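Local coordinates for protein histidine kinase (Methanosarcina mazei, PDB 3LI9) that probably senses signals outside the cell through this Cache (PDC-fold) domain and, as a membrane histidine kinase, probably uses ATP to phosphorylate histidine in protein, at residues A44-A48 with S155-K159; Y50-R55 with F84-D88; M193-T197 with D229-G233. All coordinates share one frame; numbering follows the deposited sequence.

Contact 1 (A44-A48 with S155-K159); sequences ACTMA and SPIFK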
ATOM      1  N   ALA A  44      12.099  -1.545  11.915  1.00 12.10           N
ATOM      2  CA  ALA A  44      11.579  -2.351  13.044  1.00 13.54           C
ATOM      3  C   ALA A  44      12.676  -3.209  13.690  1.00 14.75           C
ATOM      4  O   ALA A  44      12.780  -3.195  14.960  1.00 15.10           O
ATOM      5  CB  ALA A  44      10.355  -3.229  12.612  1.00 14.04           C
ATOM      6  N   CYS A  45      13.564  -3.796  12.866  1.00 15.18           N
ATOM      7  CA  CYS A  45      14.724  -4.655  13.413  1.00 14.96           C
ATOM      8  C   CYS A  45      15.601  -3.766  14.282  1.00 15.51           C
ATOM      9  O   CYS A  45      16.050  -4.167  15.359  1.00 16.90           O
ATOM     10  CB  CYS A  45      15.593  -5.197  12.277  1.00 15.94           C
ATOM     11  SG  CYS A  45      14.842  -6.464  11.359  1.00 21.78           S
ATOM     12  N   THR A  46      15.920  -2.590  13.752  1.00 14.11           N
ATOM     13  CA  THR A  46      16.807  -1.679  14.428  1.00 14.15           C
ATOM     14  C   THR A  46      16.173  -1.265  15.753  1.00 15.21           C
ATOM     15  O   THR A  46      16.851  -1.290  16.786  1.00 15.06           O
ATOM     16  CB  THR A  46      17.047  -0.474  13.578  1.00 15.12           C
ATOM     17  OG1 THR A  46      17.605  -0.959  12.330  1.00 16.51           O
ATOM     18  CG2 THR A  46      17.992   0.490  14.251  1.00 17.35           C
HETATM   19  N   MSE A  47      14.937  -0.761  15.711  1.00 12.30           N
HETATM   20  CA  MSE A  47      14.295  -0.338  16.949  1.00 13.82           C
HETATM   21  C   MSE A  47      14.149  -1.445  17.958  1.00 13.73           C
HETATM   22  O   MSE A  47      14.182  -1.144  19.190  1.00 15.83           O
HETATM   23  CB  MSE A  47      12.954   0.256  16.682  1.00 14.36           C
HETATM   24  CG  MSE A  47      12.961   1.586  15.933  1.00 16.03           C
HETATM   25 SE   MSE A  47      13.868   2.965  17.202  1.00 26.27          SE
HETATM   26  CE  MSE A  47      15.160   2.856  16.153  1.00 11.47           C
ATOM     27  N   ALA A  48      13.978  -2.672  17.527  1.00 14.04           N
ATOM     28  CA  ALA A  48      13.901  -3.818  18.432  1.00 14.80           C
ATOM     29  C   ALA A  48      15.176  -3.959  19.277  1.00 16.22           C
ATOM     30  O   ALA A  48      15.106  -4.482  20.372  1.00 17.53           O
ATOM     31  CB  ALA A  48      13.568  -5.149  17.671  1.00 14.16           C
ATOM     32  N   SER A 155       5.484  -2.788  10.232  1.00 14.15           N
ATOM     33  CA  SER A 155       6.165  -4.019  10.744  1.00 14.49           C
ATOM     34  C   SER A 155       6.244  -3.980  12.247  1.00 14.59           C
ATOM     35  O   SER A 155       6.493  -2.940  12.849  1.00 14.24           O
ATOM     36  CB  SER A 155       7.634  -4.077  10.268  1.00 14.82           C
ATOM     37  OG  SER A 155       7.728  -4.283   8.891  1.00 19.22           O
ATOM     38  N   PRO A 156       5.952  -5.129  12.888  1.00 15.30           N
ATOM     39  CA  PRO A 156       6.006  -5.173  14.317  1.00 15.56           C
ATOM     40  C   PRO A 156       7.443  -5.125  14.863  1.00 15.04           C
ATOM     41  O   PRO A 156       8.345  -5.724  14.277  1.00 16.07           O
ATOM     42  CB  PRO A 156       5.303  -6.541  14.650  1.00 14.75           C
ATOM     43  CG  PRO A 156       5.633  -7.406  13.433  1.00 15.95           C
ATOM     44  CD  PRO A 156       5.519  -6.414  12.264  1.00 15.75           C
ATOM     45  N   ILE A 157       7.594  -4.482  16.028  1.00 14.64           N
ATOM     46  CA  ILE A 157       8.872  -4.346  16.783  1.00 13.59           C
ATOM     47  C   ILE A 157       8.737  -5.313  17.946  1.00 15.17           C
ATOM     48  O   ILE A 157       7.813  -5.162  18.772  1.00 15.10           O
ATOM     49  CB  ILE A 157       9.001  -2.990  17.374  1.00 13.69           C
ATOM     50  CG1 ILE A 157       9.075  -1.934  16.201  1.00 13.42           C
ATOM     51  CG2 ILE A 157      10.266  -2.900  18.202  1.00 13.94           C
ATOM     52  CD1 ILE A 157       9.048  -0.384  16.771  1.00 13.78           C
ATOM     53  N   PHE A 158       9.579  -6.327  17.958  1.00 14.26           N
ATOM     54  CA  PHE A 158       9.492  -7.365  19.055  1.00 16.65           C
ATOM     55  C   PHE A 158      10.698  -7.193  19.912  1.00 18.37           C
ATOM     56  O   PHE A 158      11.855  -7.292  19.405  1.00 19.18           O
ATOM     57  CB  PHE A 158       9.466  -8.769  18.470  1.00 16.54           C
ATOM     58  CG  PHE A 158       8.182  -9.128  17.869  1.00 18.99           C
ATOM     59  CD1 PHE A 158       7.143  -9.559  18.709  1.00 20.93           C
ATOM     60  CD2 PHE A 158       7.982  -9.129  16.491  1.00 22.77           C
ATOM     61  CE1 PHE A 158       5.853  -9.957  18.173  1.00 26.01           C
ATOM     62  CE2 PHE A 158       6.695  -9.541  15.957  1.00 20.42           C
ATOM     63  CZ  PHE A 158       5.638  -9.886  16.830  1.00 23.55           C
ATOM     64  N   LYS A 159      10.473  -6.952  21.202  1.00 17.41           N
ATOM     65  CA  LYS A 159      11.558  -6.759  22.203  1.00 19.04           C
ATOM     66  C   LYS A 159      11.288  -7.782  23.314  1.00 21.00           C
ATOM     67  O   LYS A 159      10.132  -7.907  23.773  1.00 19.79           O
ATOM     68  CB  LYS A 159      11.475  -5.349  22.809  1.00 21.86           C
ATOM     69  CG  LYS A 159      11.856  -4.264  21.837  1.00 21.90           C
ATOM     70  CD  LYS A 159      11.470  -2.848  22.357  1.00 27.66           C
ATOM     71  CE  LYS A 159      12.485  -2.365  23.303  1.00 26.57           C
ATOM     72  NZ  LYS A 159      12.247  -0.907  23.585  1.00 31.42           N
TER
HETATM   73  O   HOH W   1      12.741   0.386  20.627  1.00 22.77           O

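Contact 2 (Y50-R55 with F84-D88); sequences YGSQDR and FDGRD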
ATOM      1  N   TYR A  50      17.238  -1.232  19.975  1.00 16.05           N
ATOM      2  CA  TYR A  50      17.603   0.094  20.414  1.00 17.72           C
ATOM      3  C   TYR A  50      17.394   0.325  21.919  1.00 20.32           C
ATOM      4  O   TYR A  50      16.431   0.952  22.367  1.00 24.20           O
ATOM      5  CB  TYR A  50      16.718   1.096  19.672  1.00 17.40           C
ATOM      6  CG  TYR A  50      17.174   2.505  19.708  1.00 17.56           C
ATOM      7  CD1 TYR A  50      18.453   2.858  19.275  1.00 14.85           C
ATOM      8  CD2 TYR A  50      16.319   3.526  20.175  1.00 19.31           C
ATOM      9  CE1 TYR A  50      18.847   4.220  19.269  1.00 19.50           C
ATOM     10  CE2 TYR A  50      16.696   4.835  20.133  1.00 23.67           C
ATOM     11  CZ  TYR A  50      17.943   5.179  19.688  1.00 24.70           C
ATOM     12  OH  TYR A  50      18.291   6.507  19.650  1.00 32.73           O
ATOM     13  N   GLY A  51      18.413  -0.010  22.679  1.00 19.39           N
ATOM     14  CA  GLY A  51      18.337   0.186  24.156  1.00 19.40           C
ATOM     15  C   GLY A  51      18.759   1.575  24.598  1.00 20.51           C
ATOM     16  O   GLY A  51      18.653   1.865  25.780  1.00 18.01           O
ATOM     17  N   SER A  52      19.277   2.418  23.679  1.00 19.23           N
ATOM     18  CA  SER A  52      19.673   3.767  24.021  1.00 20.93           C
ATOM     19  C   SER A  52      18.498   4.631  24.459  1.00 21.32           C
ATOM     20  O   SER A  52      18.699   5.629  25.140  1.00 20.69           O
ATOM     21  CB  SER A  52      20.428   4.471  22.882  1.00 20.73           C
ATOM     22  OG  SER A  52      21.679   3.778  22.719  1.00 25.61           O
ATOM     23  N   GLN A  53      17.330   4.286  23.945  1.00 23.52           N
ATOM     24  CA  GLN A  53      16.120   4.824  24.504  1.00 24.78           C
ATOM     25  C   GLN A  53      16.102   6.356  24.430  1.00 24.88           C
ATOM     26  O   GLN A  53      15.655   7.021  25.337  1.00 23.66           O
ATOM     27  CB  GLN A  53      15.946   4.273  25.954  1.00 27.34           C
ATOM     28  CG  GLN A  53      15.563   2.836  25.886  1.00 29.47           C
ATOM     29  CD  GLN A  53      15.519   2.181  27.255  1.00 38.57           C
ATOM     30  OE1 GLN A  53      15.288   0.978  27.339  1.00 42.44           O
ATOM     31  NE2 GLN A  53      15.741   2.969  28.329  1.00 36.27           N
ATOM     32  N   ASP A  54      16.555   6.906  23.292  1.00 21.08           N
ATOM     33  CA  ASP A  54      16.726   8.376  23.148  1.00 20.58           C
ATOM     34  C   ASP A  54      15.636   8.827  22.151  1.00 19.08           C
ATOM     35  O   ASP A  54      15.703   8.476  20.947  1.00 16.59           O
ATOM     36  CB  ASP A  54      18.142   8.660  22.617  1.00 21.10           C
ATOM     37  CG  ASP A  54      18.449  10.144  22.448  1.00 23.02           C
ATOM     38  OD1 ASP A  54      17.531  10.955  22.180  1.00 22.56           O
ATOM     39  OD2 ASP A  54      19.661  10.565  22.425  1.00 27.16           O
ATOM     40  N   ARG A  55      14.597   9.501  22.664  1.00 16.28           N
ATOM     41  CA  ARG A  55      13.453   9.814  21.756  1.00 15.12           C
ATOM     42  C   ARG A  55      13.836  10.789  20.701  1.00 13.70           C
ATOM     43  O   ARG A  55      13.370  10.631  19.516  1.00 16.07           O
ATOM     44  CB  ARG A  55      12.226  10.364  22.559  1.00 13.42           C
ATOM     45  CG  ARG A  55      11.641   9.263  23.416  1.00 13.29           C
ATOM     46  CD  ARG A  55      10.322   9.756  24.142  1.00 12.89           C
ATOM     47  NE  ARG A  55       9.837   8.700  25.075  1.00 15.57           N
ATOM     48  CZ  ARG A  55       8.550   8.433  25.311  1.00 14.34           C
ATOM     49  NH1 ARG A  55       7.581   9.047  24.604  1.00 13.62           N
ATOM     50  NH2 ARG A  55       8.207   7.501  26.223  1.00 17.38           N
ATOM     51  N   PHE A  84       9.005   1.854  24.850  1.00 19.62           N
ATOM     52  CA  PHE A  84      10.199   2.396  24.249  1.00 19.97           C
ATOM     53  C   PHE A  84      11.285   2.598  25.297  1.00 20.28           C
ATOM     54  O   PHE A  84      12.452   2.254  25.060  1.00 21.27           O
ATOM     55  CB  PHE A  84       9.925   3.781  23.588  1.00 17.89           C
ATOM     56  CG  PHE A  84      11.166   4.390  22.966  1.00 16.41           C
ATOM     57  CD1 PHE A  84      11.669   3.826  21.751  1.00 17.15           C
ATOM     58  CD2 PHE A  84      11.776   5.494  23.507  1.00 15.38           C
ATOM     59  CE1 PHE A  84      12.829   4.342  21.187  1.00 14.43           C
ATOM     60  CE2 PHE A  84      12.921   6.087  22.945  1.00 13.81           C
ATOM     61  CZ  PHE A  84      13.426   5.507  21.754  1.00 15.50           C
ATOM     62  N   ASP A  85      10.901   3.173  26.451  1.00 20.46           N
ATOM     63  CA  ASP A  85      11.883   3.629  27.431  1.00 19.82           C
ATOM     64  C   ASP A  85      11.427   3.645  28.885  1.00 20.64           C
ATOM     65  O   ASP A  85      12.146   4.129  29.724  1.00 23.41           O
ATOM     66  CB  ASP A  85      12.449   5.000  27.049  1.00 20.83           C
ATOM     67  CG  ASP A  85      11.370   6.148  27.059  1.00 19.06           C
ATOM     68  OD1 ASP A  85      10.235   5.907  27.471  1.00 18.90           O
ATOM     69  OD2 ASP A  85      11.727   7.310  26.748  1.00 19.05           O
ATOM     70  N   GLY A  86      10.241   3.131  29.155  1.00 20.14           N
ATOM     71  CA  GLY A  86       9.681   3.084  30.505  1.00 23.12           C
ATOM     72  C   GLY A  86       9.340   4.468  31.049  1.00 24.10           C
ATOM     73  O   GLY A  86       9.071   4.597  32.268  1.00 22.94           O
ATOM     74  N   ARG A  87       9.307   5.502  30.184  1.00 22.81           N
ATOM     75  CA  ARG A  87       9.218   6.901  30.687  1.00 22.07           C
ATOM     76  C   ARG A  87       8.123   7.771  30.015  1.00 19.85           C
ATOM     77  O   ARG A  87       8.300   8.961  29.870  1.00 20.16           O
ATOM     78  CB  ARG A  87      10.569   7.596  30.571  1.00 24.57           C
ATOM     79  CG  ARG A  87      11.668   6.983  31.550  1.00 29.17           C
ATOM     80  CD  ARG A  87      12.829   7.975  31.786  1.00 38.04           C
ATOM     81  NE  ARG A  87      13.291   8.628  30.556  1.00 47.39           N
ATOM     82  CZ  ARG A  87      13.179   9.942  30.258  1.00 49.36           C
ATOM     83  NH1 ARG A  87      12.615  10.812  31.093  1.00 51.00           N
ATOM     84  NH2 ARG A  87      13.631  10.399  29.090  1.00 52.46           N
ATOM     85  N   ASP A  88       7.019   7.164  29.681  1.00 18.19           N
ATOM     86  CA  ASP A  88       5.927   7.868  29.003  1.00 18.71           C
ATOM     87  C   ASP A  88       5.496   9.037  29.866  1.00 19.14           C
ATOM     88  O   ASP A  88       5.051  10.047  29.378  1.00 18.07           O
ATOM     89  CB  ASP A  88       4.721   6.976  28.741  1.00 17.38           C
ATOM     90  CG  ASP A  88       4.920   5.977  27.621  1.00 17.60           C
ATOM     91  OD1 ASP A  88       6.004   5.932  27.031  1.00 18.28           O
ATOM     92  OD2 ASP A  88       4.043   5.184  27.378  1.00 19.64           O
TER
HETATM   93  O   HOH W   2      13.891   1.424  22.847  1.00 30.64           O

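Contact 3 (M193-T197 with D229-G233); sequences MVSNT and DIREG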
HETATM    1  N   MSE A 193      -4.353  -0.690 -12.131  1.00 14.29           N
HETATM    2  CA  MSE A 193      -3.982  -1.530 -10.998  1.00 13.96           C
HETATM    3  C   MSE A 193      -5.113  -1.497 -10.001  1.00 13.24           C
HETATM    4  O   MSE A 193      -5.811  -0.479  -9.886  1.00 13.66           O
HETATM    5  CB  MSE A 193      -2.702  -0.994 -10.296  1.00 12.54           C
HETATM    6  CG  MSE A 193      -1.543  -1.263 -11.089  1.00 19.31           C
HETATM    7 SE   MSE A 193      -0.611  -2.824 -10.193  1.00 31.17          SE
HETATM    8  CE  MSE A 193       0.068  -1.552  -9.047  1.00  9.76           C
ATOM      9  N   VAL A 194      -5.297  -2.597  -9.269  1.00 12.70           N
ATOM     10  CA  VAL A 194      -6.258  -2.636  -8.163  1.00 11.30           C
ATOM     11  C   VAL A 194      -5.615  -3.143  -6.886  1.00 11.98           C
ATOM     12  O   VAL A 194      -4.577  -3.843  -6.946  1.00 12.85           O
ATOM     13  CB  VAL A 194      -7.553  -3.479  -8.470  1.00 12.53           C
ATOM     14  CG1 VAL A 194      -8.292  -2.879  -9.738  1.00 13.05           C
ATOM     15  CG2 VAL A 194      -7.202  -4.942  -8.735  1.00 14.11           C
ATOM     16  N   SER A 195      -6.248  -2.847  -5.768  1.00 12.37           N
ATOM     17  CA  SER A 195      -5.761  -3.380  -4.502  1.00 13.32           C
ATOM     18  C   SER A 195      -6.270  -4.868  -4.326  1.00 13.32           C
ATOM     19  O   SER A 195      -6.986  -5.407  -5.196  1.00 14.29           O
ATOM     20  CB  SER A 195      -6.293  -2.530  -3.352  1.00 15.23           C
ATOM     21  OG  SER A 195      -7.699  -2.763  -3.244  1.00 14.91           O
ATOM     22  N   ASN A 196      -5.916  -5.457  -3.200  1.00 12.78           N
ATOM     23  CA  ASN A 196      -6.284  -6.839  -2.945  1.00 13.93           C
ATOM     24  C   ASN A 196      -7.834  -6.982  -2.882  1.00 14.47           C
ATOM     25  O   ASN A 196      -8.384  -8.009  -3.306  1.00 16.88           O
ATOM     26  CB  ASN A 196      -5.704  -7.307  -1.625  1.00 14.72           C
ATOM     27  CG  ASN A 196      -6.018  -8.779  -1.376  1.00 16.42           C
ATOM     28  OD1 ASN A 196      -5.613  -9.657  -2.172  1.00 18.37           O
ATOM     29  ND2 ASN A 196      -6.720  -9.025  -0.340  1.00 12.18           N
ATOM     30  N   THR A 197      -8.517  -5.943  -2.431  1.00 14.73           N
ATOM     31  CA  THR A 197     -10.002  -6.003  -2.404  1.00 16.86           C
ATOM     32  C   THR A 197     -10.602  -5.382  -3.658  1.00 16.79           C
ATOM     33  O   THR A 197     -11.797  -5.149  -3.703  1.00 17.51           O
ATOM     34  CB  THR A 197     -10.587  -5.315  -1.149  1.00 17.58           C
ATOM     35  OG1 THR A 197     -10.180  -3.912  -1.102  1.00 19.29           O
ATOM     36  CG2 THR A 197     -10.108  -6.028   0.146  1.00 19.87           C
ATOM     37  N   ASP A 229     -10.724 -13.857  -7.601  1.00 18.05           N
ATOM     38  CA  ASP A 229      -9.354 -14.368  -7.901  1.00 18.37           C
ATOM     39  C   ASP A 229      -8.274 -13.410  -7.398  1.00 18.29           C
ATOM     40  O   ASP A 229      -7.318 -13.820  -6.736  1.00 17.68           O
ATOM     41  CB  ASP A 229      -9.167 -14.542  -9.372  1.00 18.79           C
ATOM     42  CG  ASP A 229      -9.857 -15.859  -9.915  1.00 23.52           C
ATOM     43  OD1 ASP A 229     -10.443 -16.584  -9.085  1.00 25.96           O
ATOM     44  OD2 ASP A 229      -9.735 -16.106 -11.122  1.00 27.62           O
ATOM     45  N   ILE A 230      -8.449 -12.126  -7.741  1.00 15.85           N
ATOM     46  CA  ILE A 230      -7.505 -11.115  -7.191  1.00 14.73           C
ATOM     47  C   ILE A 230      -7.369 -11.096  -5.667  1.00 14.26           C
ATOM     48  O   ILE A 230      -6.283 -10.917  -5.104  1.00 16.08           O
ATOM     49  CB  ILE A 230      -7.999  -9.736  -7.757  1.00 13.63           C
ATOM     50  CG1 ILE A 230      -7.648  -9.693  -9.231  1.00 16.31           C
ATOM     51  CG2 ILE A 230      -7.393  -8.576  -6.980  1.00 15.36           C
ATOM     52  CD1 ILE A 230      -8.350  -8.549 -10.067  1.00 14.38           C
ATOM     53  N   ARG A 231      -8.498 -11.232  -4.954  1.00 15.15           N
ATOM     54  CA  ARG A 231      -8.523 -11.258  -3.508  1.00 19.03           C
ATOM     55  C   ARG A 231      -7.627 -12.425  -2.981  1.00 17.80           C
ATOM     56  O   ARG A 231      -6.902 -12.244  -1.957  1.00 17.83           O
ATOM     57  CB  ARG A 231      -9.976 -11.434  -3.053  1.00 19.15           C
ATOM     58  CG  ARG A 231     -10.160 -11.535  -1.576  1.00 19.45           C
ATOM     59  CD  ARG A 231      -9.852 -10.270  -0.834  1.00 31.35           C
ATOM     60  NE  ARG A 231     -10.061 -10.542   0.573  1.00 38.24           N
ATOM     61  CZ  ARG A 231      -9.141 -11.008   1.421  1.00 39.71           C
ATOM     62  NH1 ARG A 231      -7.871 -11.184   1.059  1.00 39.83           N
ATOM     63  NH2 ARG A 231      -9.485 -11.239   2.676  1.00 39.07           N
ATOM     64  N   GLU A 232      -7.612 -13.526  -3.713  1.00 18.77           N
ATOM     65  CA  GLU A 232      -6.803 -14.695  -3.331  1.00 21.12           C
ATOM     66  C   GLU A 232      -5.377 -14.679  -3.912  1.00 20.17           C
ATOM     67  O   GLU A 232      -4.630 -15.656  -3.764  1.00 20.00           O
ATOM     68  CB  GLU A 232      -7.509 -15.995  -3.807  1.00 21.89           C
ATOM     69  CG  GLU A 232      -8.859 -16.220  -3.140  1.00 27.54           C
ATOM     70  CD  GLU A 232      -9.607 -17.454  -3.693  1.00 41.67           C
ATOM     71  OE1 GLU A 232      -9.961 -17.503  -4.904  1.00 47.83           O
ATOM     72  OE2 GLU A 232      -9.851 -18.396  -2.911  1.00 49.03           O
ATOM     73  N   GLY A 233      -5.009 -13.614  -4.619  1.00 19.06           N
ATOM     74  CA  GLY A 233      -3.708 -13.554  -5.274  1.00 17.73           C
ATOM     75  C   GLY A 233      -3.448 -14.481  -6.441  1.00 18.60           C
ATOM     76  O   GLY A 233      -2.303 -14.915  -6.655  1.00 17.80           O
TER

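Contact 1 (A44-A48 with S155-K159)
A44 points its methyl group at residues 155-159. Its methyl CB lies 3.6 Å from the carbonyl oxygen P156 O and 3.7 Å from S155 CB, so it rests on the backbone as much as on side chains. I157 extends this apolar patch along the helix, each of its branches taking a different partner. With CG1 beside the backbone N and the chain running on extended (chi2 174°), CG1 lies by A44 CB and the terminal CD1 reaches M47 CB at 4.0 Å. M47 is a selenomethionine; only the base of its side chain takes part, because bends at chi2 and chi3 lead the selenium away. At A48 the other branch of I157 takes over: CG2 lies 3.8 Å from A48 CA, while A48 CB is only 3.2 Å from F158 O, a tight approach. A48 O meets the aliphatic part of K159, with CG at 3.6 Å; the K159 ammonium goes on to bond A83 O. No direct hydrogen bond joins the segments. The short axes approach to 7.1 Å at 20°, nearly parallel. The end of helix 13-48 thus lies along strand 148-159 of the antiparallel sheet, with A44 also touching A167 of strand 162-172 and M47 reaching L77 and Y79 of strand 74-79.

Contact 2 (Y50-R55 with F84-D88)
R55 and D85 form the core of a salt-bridge network that joins two loops of the Cache domain, one leading from helix 13-48 into helix 55-67, the other following strand 74-79. The guanidinium grips the carboxylate side-on with two nitrogens: R55 NE donates to D85 OD2 at 2.9 Å and R55 NH2 to D85 OD1 at 2.9 Å. Both bonds are nearly straight (169° and 172°) and stay close to the guanidinium plane, although that plane is turned 37° from the carboxylate. NH2 also donates to D88 OD1 at 2.8 Å, a more bent bond on the anti side of a carboxylate almost perpendicular to the guanidinium. R55 NH1 bonds G101 O and H97 NE2, so every nitrogen of the group is held and its rotation is fixed.

Apolar contact centres on F84. R55 CG approaches F84 CE2 to 3.5 Å, and the chain, extended from CG to NE, carries the guanidinium past the ring to both aspartates. At its rim F84 CZ lies 3.7 Å from Y50 CE2, an edge-to-edge pairing without stacking. Q53 lays its aliphatic chain against D85, CB to CB at 3.7 Å.

A water links the backbones by donating to both Y50 O and F84 O. Within the second loop, D85 closes an Asx turn: R87 N donates to D85 OD1 at 2.9 Å, from the face of the carboxylate opposite to that used by R55 NH2.

Contact 3 (M193-T197 with D229-G233)
I230 packs against V194 where helix 221-231, which closes in a Schellman motif, lies against the four-stranded antiparallel sheet of this Cache-domain half. Its CD1 comes within 4.0 Å of V194 CG2, the two side chains crossing at about a right angle. The other branch of I230, CG2, anti to the backbone N, turns to the chain leaving the strand and sits 3.7 Å from S195 O. I230 also touches L215, S262 and Y253, so one hydrophobic residue seats the helix end on edge strand 190-194 and on strands 261-268 and 248-256.

R231 carries the outer half of the contact. Its CA lies 3.3 Å from N196 O, with 142° at the hydrogen, a geometry that fits a CA-H...O contact. The side chain leaves with CG anti to the backbone N (chi1 178°) and bends at chi2, which brings CD to 3.7 Å from N196 O and sets the guanidinium beside the N196 carboxamide, the two planes 77° apart. N196 CG is 3.6 Å from R231 O, so the end of the amide faces both this carbonyl and the guanidinium. Replacing N196 by an alanine would remove that carboxamide and would probably open a gap at the helix end, leaving the R231 guanidinium more able to turn. The hydroxyls of the flanking S195 and T197 both bond E141 OE1, which ties this loop to E141.

G233 ends the helix with positive phi, and its backbone N donates to I230 O at 3.0 Å.

How the contacts relate
Contacts 1 and 2 are neighbours, their centres 13 Å apart, and contact 2 is nested within the loop of chain that contact 1 closes. They meet directly where K159 NZ lies 3.5 Å from F84 O, and both use Y79: M47 and I157 touch it from contact 1, while F84 meets its ring edge-to-face from contact 2. Contact 3 follows later in the chain and belongs to the other sheet of the domain. Its centre is 29 Å from that of contact 1 and 39 Å from that of contact 2, with nearest atoms about 17 Å and about 31 Å away. Contacts 2 and 3 lie on opposite sides of the chain's centre.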